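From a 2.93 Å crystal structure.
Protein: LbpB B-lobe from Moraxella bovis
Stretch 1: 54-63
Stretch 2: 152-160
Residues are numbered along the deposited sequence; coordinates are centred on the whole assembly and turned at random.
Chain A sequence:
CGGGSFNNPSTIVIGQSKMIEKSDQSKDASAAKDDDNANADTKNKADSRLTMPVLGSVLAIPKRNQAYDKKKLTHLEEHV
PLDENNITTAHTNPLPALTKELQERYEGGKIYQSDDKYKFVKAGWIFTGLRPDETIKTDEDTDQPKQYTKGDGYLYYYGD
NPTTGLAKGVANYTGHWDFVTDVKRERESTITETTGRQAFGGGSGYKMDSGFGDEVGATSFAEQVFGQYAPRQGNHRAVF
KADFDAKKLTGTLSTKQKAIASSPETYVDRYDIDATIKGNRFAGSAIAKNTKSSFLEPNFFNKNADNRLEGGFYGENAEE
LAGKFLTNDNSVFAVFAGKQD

Stretch 1, residues 54-63: VLGSVLAIPK
Stretch 2, residues 152-160: DGYLYYYGD

Two stretches whose touching residues are at least 91 apart in sequence meet as antiparallel neighbours in a β-sheet. Strand 152-159 runs at 165° to the short strand ending at Ala60, with the axes 4.7 Å apart at closest approach, and the two stretches bury 642 Å² between them, both sides summed. Val58 pairs with Tyr157 and Ala60 with Leu155 as hydrogen-bonded pairs (CA-CA 5.6 and 5.3 Å); between them Leu59 faces Tyr156 as a non-hydrogen-bonded pair (4.4 Å).

Val54 makes no contact, and Leu55 (phi/psi -134/174) only brings CB within 4.2 Å of Tyr157 OH. Gly56, at -87/-26, departs from the extended conformation just before Ser57; its O accepts a weak hydrogen bond from Gly159 N (3.2 Å, 122°). Ser57 is extended at 173/155, its small side chain (chi1 35°, p) pointing to the same face as Leu59 and Tyr156; its OG, though buried, is hydrogen-bonded elsewhere in the structure. Its CA lies over the face of the Tyr157 ring, 4.1 Å from the centroid and 16° off the normal, a CH-pi contact. Tyr157 reaches this position with chi1 106° and chi2 77°, the end of its side chain coming nearer to stretch 1.

Val58 (-145/-176) makes the first complete rung: Val58 N donates to Tyr157 O (2.9 Å) and Tyr157 N to Val58 O (3.0 Å, 167°). Its branched side chain, chi1 -90°, suits an extended backbone and packs CG2 against Tyr157 CE2 at 3.3 Å. Val58 O also receives a CA-H...O contact from Tyr156 CA (3.4 Å).

Leu59 (-168/130) lies on the opposite face from Val58. With chi1 -167° and chi2 152°, both t, it extends CD2 to 3.4 Å from Tyr154 CD2, an apolar contact that sets the buried Leu59 against the partly exposed Tyr154. Its backbone contributes too, Leu59 CA approaching Leu155 O at 3.3 Å. Tyr156 adopts chi1 61° (p), and its ring leads away from stretch 1.

Ala60 (-141/-171) forms the second rung, with Ala60 N to Leu155 O and Leu155 N to Ala60 O both 2.9 Å. Its buried methyl shares a face with Val58, Leu155 and Tyr157; Ala60 O also meets Tyr154 CA at 3.1 Å.

Beyond the strand, Ile61 (-137/151; chi1 1°, chi2 180°) places CG2 over one face of the Tyr154 ring, 3.8 Å from the centroid, an aliphatic group matched to an aromatic surface. Tyr154 holds chi1 -72° (m) and chi2 92°. Pro62 (-84/-9, C-gamma endo) lacks an amide hydrogen and so cannot donate another rung; it is buried beside Gly153. Lys63 turns away without contact.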

# COMPACT_ATOMS: atom_id res chain seq x y z
N VAL A 54 3.72 5.68 -27.88
CA VAL A 54 2.93 4.57 -27.31
C VAL A 54 3.71 3.55 -26.46
O VAL A 54 4.69 2.95 -26.91
CB VAL A 54 2.12 3.87 -28.43
CG1 VAL A 54 2.80 4.06 -29.79
CG2 VAL A 54 1.91 2.40 -28.11
N LEU A 55 3.24 3.35 -25.23
CA LEU A 55 3.97 2.58 -24.22
C LEU A 55 3.15 1.57 -23.46
O LEU A 55 1.92 1.51 -23.59
CB LEU A 55 4.57 3.53 -23.19
CG LEU A 55 5.92 4.15 -23.51
CD1 LEU A 55 6.63 3.30 -24.55
CD2 LEU A 55 5.79 5.60 -23.98
N GLY A 56 3.82 0.78 -22.63
CA GLY A 56 3.14 0.04 -21.59
C GLY A 56 3.04 0.99 -20.40
O GLY A 56 2.14 0.89 -19.57
N SER A 57 3.98 1.93 -20.34
CA SER A 57 4.29 2.61 -19.09
C SER A 57 5.50 3.52 -19.20
O SER A 57 6.38 3.30 -20.03
CB SER A 57 4.56 1.56 -18.03
OG SER A 57 5.21 0.45 -18.61
N VAL A 58 5.57 4.54 -18.35
CA VAL A 58 6.79 5.33 -18.24
C VAL A 58 7.08 5.83 -16.82
O VAL A 58 6.35 5.53 -15.86
CB VAL A 58 6.82 6.52 -19.23
CG1 VAL A 58 7.45 6.09 -20.55
CG2 VAL A 58 5.42 7.04 -19.46
N LEU A 59 8.14 6.62 -16.72
CA LEU A 59 8.82 6.83 -15.45
C LEU A 59 9.83 7.98 -15.49
O LEU A 59 10.67 8.03 -16.39
CB LEU A 59 9.51 5.52 -15.09
CG LEU A 59 10.06 5.28 -13.70
CD1 LEU A 59 10.03 3.79 -13.44
CD2 LEU A 59 11.47 5.84 -13.60
N ALA A 60 9.75 8.89 -14.52
CA ALA A 60 10.68 10.02 -14.43
C ALA A 60 11.08 10.34 -12.99
O ALA A 60 10.76 9.61 -12.04
CB ALA A 60 10.11 11.28 -15.13
N ILE A 61 11.78 11.47 -12.83
CA ILE A 61 12.53 11.76 -11.62
C ILE A 61 12.33 13.23 -11.21
O ILE A 61 12.12 14.09 -12.06
CB ILE A 61 14.01 11.44 -11.87
CG1 ILE A 61 14.18 10.93 -13.31
CG2 ILE A 61 14.49 10.38 -10.90
CD1 ILE A 61 15.61 10.57 -13.71
N PRO A 62 12.41 13.52 -9.90
CA PRO A 62 11.85 14.76 -9.34
C PRO A 62 12.77 15.99 -9.45
O PRO A 62 12.33 17.10 -9.14
CB PRO A 62 11.62 14.39 -7.88
CG PRO A 62 12.78 13.47 -7.58
CD PRO A 62 13.13 12.75 -8.88
N LYS A 63 14.02 15.80 -9.85
CA LYS A 63 14.91 16.93 -10.09
C LYS A 63 15.30 17.72 -8.84
O LYS A 63 14.52 17.79 -7.88
CB LYS A 63 14.29 17.89 -11.10
CG LYS A 63 14.11 17.31 -12.48
CD LYS A 63 12.81 17.80 -13.08
CE LYS A 63 11.65 17.42 -12.18
NZ LYS A 63 10.46 18.27 -12.42
N ASP A 152 15.81 10.98 -2.98
CA ASP A 152 15.48 10.90 -4.40
C ASP A 152 14.13 10.22 -4.60
O ASP A 152 13.67 9.45 -3.74
CB ASP A 152 16.58 10.16 -5.17
CG ASP A 152 17.61 11.12 -5.78
OD1 ASP A 152 17.19 12.08 -6.47
OD2 ASP A 152 18.83 10.91 -5.57
N GLY A 153 13.49 10.51 -5.73
CA GLY A 153 12.19 9.93 -6.00
C GLY A 153 11.88 9.74 -7.48
O GLY A 153 12.67 10.09 -8.36
N TYR A 154 10.70 9.18 -7.74
CA TYR A 154 10.30 8.84 -9.09
C TYR A 154 8.79 8.97 -9.22
O TYR A 154 8.05 8.66 -8.28
CB TYR A 154 10.67 7.39 -9.39
CG TYR A 154 12.15 7.14 -9.57
CD1 TYR A 154 12.95 6.77 -8.50
CD2 TYR A 154 12.74 7.27 -10.81
CE1 TYR A 154 14.31 6.54 -8.67
CE2 TYR A 154 14.09 7.04 -10.99
CZ TYR A 154 14.87 6.67 -9.92
OH TYR A 154 16.22 6.44 -10.11
N LEU A 155 8.35 9.44 -10.39
CA LEU A 155 6.94 9.39 -10.75
C LEU A 155 6.73 8.38 -11.86
O LEU A 155 7.53 8.28 -12.79
CB LEU A 155 6.42 10.77 -11.18
CG LEU A 155 5.51 11.48 -10.17
CD1 LEU A 155 6.31 12.47 -9.36
CD2 LEU A 155 4.38 12.18 -10.88
N TYR A 156 5.65 7.60 -11.77
CA TYR A 156 5.46 6.50 -12.70
C TYR A 156 4.01 6.33 -13.15
O TYR A 156 3.07 6.83 -12.52
CB TYR A 156 5.93 5.20 -12.04
CG TYR A 156 5.14 4.87 -10.79
CD1 TYR A 156 3.94 4.18 -10.87
CD2 TYR A 156 5.58 5.28 -9.54
CE1 TYR A 156 3.21 3.89 -9.73
CE2 TYR A 156 4.85 4.99 -8.39
CZ TYR A 156 3.66 4.29 -8.50
OH TYR A 156 2.93 4.00 -7.37
N TYR A 157 3.85 5.62 -14.26
CA TYR A 157 2.56 5.05 -14.63
C TYR A 157 2.81 3.77 -15.42
O TYR A 157 3.69 3.72 -16.28
CB TYR A 157 1.71 6.05 -15.43
CG TYR A 157 1.60 5.74 -16.92
CD1 TYR A 157 0.76 4.74 -17.39
CD2 TYR A 157 2.33 6.48 -17.85
CE1 TYR A 157 0.67 4.46 -18.76
CE2 TYR A 157 2.24 6.21 -19.21
CZ TYR A 157 1.41 5.20 -19.66
OH TYR A 157 1.32 4.93 -21.01
N TYR A 158 2.04 2.73 -15.11
CA TYR A 158 2.21 1.44 -15.76
C TYR A 158 0.88 0.74 -15.90
O TYR A 158 -0.09 1.06 -15.21
CB TYR A 158 3.18 0.58 -14.95
CG TYR A 158 3.29 -0.86 -15.42
CD1 TYR A 158 3.83 -1.17 -16.65
CD2 TYR A 158 2.84 -1.90 -14.62
CE1 TYR A 158 3.93 -2.48 -17.09
CE2 TYR A 158 2.93 -3.22 -15.05
CZ TYR A 158 3.48 -3.50 -16.29
OH TYR A 158 3.58 -4.80 -16.73
N GLY A 159 0.82 -0.22 -16.82
CA GLY A 159 -0.38 -1.00 -17.03
C GLY A 159 -0.07 -2.43 -17.42
O GLY A 159 0.84 -2.68 -18.21
N ASP A 160 -0.82 -3.37 -16.85
CA ASP A 160 -0.72 -4.77 -17.24
C ASP A 160 -1.95 -5.18 -18.03
O ASP A 160 -3.06 -4.73 -17.73
CB ASP A 160 -0.55 -5.67 -16.01
CG ASP A 160 0.89 -6.04 -15.75
OD1 ASP A 160 1.61 -6.34 -16.73
OD2 ASP A 160 1.31 -6.01 -14.57